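Local coordinates for protein cellulose synthase 1 (Gluconacetobacter xylinus, PDB 4I86) that carries a C-terminal PilZ domain, a small beta-barrel regulatory module of the kind that binds cyclic di-GMP, at residues Q93-S96 with V97-L100. Sequence-based numbering, arbitrary orientation.
Sequences QEFS and VIRL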
loop_
_atom_site.group_PDB
_atom_site.type_symbol
_atom_site.label_atom_id
_atom_site.label_comp_id
_atom_site.label_asym_id
_atom_site.label_seq_id
_atom_site.Cartn_x
_atom_site.Cartn_y
_atom_site.Cartn_z
ATOM N N GLN A 93 -0.624 0.106 13.488
ATOM C CA GLN A 93 -0.612 0.515 12.083
ATOM C C GLN A 93 0.775 1.036 11.710
ATOM O O GLN A 93 1.308 0.713 10.645
ATOM C CB GLN A 93 -1.728 1.535 11.796
ATOM C CG GLN A 93 -3.114 0.861 11.870
ATOM C CD GLN A 93 -4.275 1.783 11.567
ATOM O OE1 GLN A 93 -4.092 2.984 11.358
ATOM N NE2 GLN A 93 -5.491 1.220 11.538
ATOM N N GLU A 94 1.378 1.791 12.615
ATOM C CA GLU A 94 2.733 2.284 12.402
ATOM C C GLU A 94 3.688 1.106 12.200
ATOM O O GLU A 94 4.497 1.089 11.268
ATOM C CB GLU A 94 3.191 3.109 13.617
ATOM C CG GLU A 94 4.655 3.542 13.558
ATOM C CD GLU A 94 4.900 4.615 12.507
ATOM O OE1 GLU A 94 6.034 4.702 11.975
ATOM O OE2 GLU A 94 3.963 5.399 12.238
ATOM N N PHE A 95 3.581 0.106 13.064
ATOM C CA PHE A 95 4.502 -1.021 13.012
ATOM C C PHE A 95 4.217 -2.052 11.935
ATOM O O PHE A 95 5.108 -2.816 11.571
ATOM C CB PHE A 95 4.659 -1.688 14.384
ATOM C CG PHE A 95 5.568 -0.932 15.309
ATOM C CD1 PHE A 95 6.940 -0.945 15.111
ATOM C CD2 PHE A 95 5.054 -0.186 16.355
ATOM C CE1 PHE A 95 7.790 -0.226 15.955
ATOM C CE2 PHE A 95 5.897 0.524 17.210
ATOM C CZ PHE A 95 7.264 0.499 17.002
ATOM N N SER A 96 2.999 -2.074 11.408
ATOM C CA SER A 96 2.737 -2.935 10.261
ATOM C C SER A 96 3.492 -2.384 9.072
ATOM O O SER A 96 4.097 -3.132 8.308
ATOM C CB SER A 96 1.247 -2.997 9.947
ATOM O OG SER A 96 0.563 -3.582 11.038
ATOM N N VAL A 97 3.476 -1.060 8.934
ATOM C CA VAL A 97 4.228 -0.396 7.870
ATOM C C VAL A 97 5.722 -0.660 8.033
ATOM O O VAL A 97 6.391 -0.994 7.070
ATOM C CB VAL A 97 3.972 1.124 7.843
ATOM C CG1 VAL A 97 4.924 1.820 6.837
ATOM C CG2 VAL A 97 2.519 1.398 7.493
ATOM N N ILE A 98 6.236 -0.505 9.253
ATOM C CA ILE A 98 7.641 -0.790 9.541
ATOM C C ILE A 98 7.982 -2.249 9.204
ATOM O O ILE A 98 9.002 -2.531 8.561
ATOM C CB ILE A 98 8.005 -0.456 11.020
ATOM C CG1 ILE A 98 7.932 1.051 11.271
ATOM C CG2 ILE A 98 9.363 -1.020 11.400
ATOM C CD1 ILE A 98 8.132 1.467 12.741
ATOM N N ARG A 99 7.136 -3.182 9.633
ATOM C CA ARG A 99 7.413 -4.601 9.390
ATOM C C ARG A 99 7.519 -4.901 7.897
ATOM O O ARG A 99 8.371 -5.670 7.477
ATOM C CB ARG A 99 6.335 -5.498 10.019
ATOM C CG ARG A 99 6.472 -5.678 11.531
ATOM C CD ARG A 99 5.571 -6.830 12.039
ATOM N NE ARG A 99 4.196 -6.400 12.209
ATOM C CZ ARG A 99 3.135 -7.073 11.787
ATOM N NH1 ARG A 99 3.270 -8.238 11.170
ATOM N NH2 ARG A 99 1.930 -6.573 11.996
ATOM N N LEU A 100 6.615 -4.318 7.116
ATOM C CA LEU A 100 6.618 -4.446 5.664
ATOM C C LEU A 100 7.877 -3.877 5.021
ATOM O O LEU A 100 8.587 -4.585 4.302
ATOM C CB LEU A 100 5.395 -3.742 5.069
ATOM C CG LEU A 100 5.229 -3.719 3.540
ATOM C CD1 LEU A 100 5.229 -5.135 2.950
ATOM C CD2 LEU A 100 3.943 -2.966 3.139
#
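Phe95 and Arg99 are joined by the shortest of four successive i to i+4 backbone bonds in helix 91-105, the C-terminal alpha-helix packed against the antiparallel barrel of this PilZ domain. Arg99 N lies 2.8 Å from Phe95 O. Ile98 N reaches Glu94 O at 3.1 Å. Val97 N is satisfied by Gln93 O at 3.3 Å and Leu100 N by Ser96 O at 3.0 Å, so all four amides of 97-100 find acceptors one turn back. Ser96 suits a buried helical position because its short hydroxyl can bond to the main chain: with OG beside its own backbone N (chi1 -63°), OG is hydrogen-bonded to Gln92 O, one turn back. Arg99 has the length to leave the helix, and its NH1 forms a salt bridge with Glu66, while Gln93 OE1 accepts from Asp89 N. The branched Val97 and Leu100 give the inward side an apolar surface, both touching Trp86 of strand 82-86. On a more open side, the Phe95 and Ile98 side chains run alongside each other in the same direction. Extended at chi2 (174°), Ile98 carries its terminal methyl to the ring, where Ile98 CD1 sits 3.6 Å from Phe95 CD1. The same methyl also touches the carboxylate of Glu94, with Ile98 CD1 3.9 Å from Glu94 OE1.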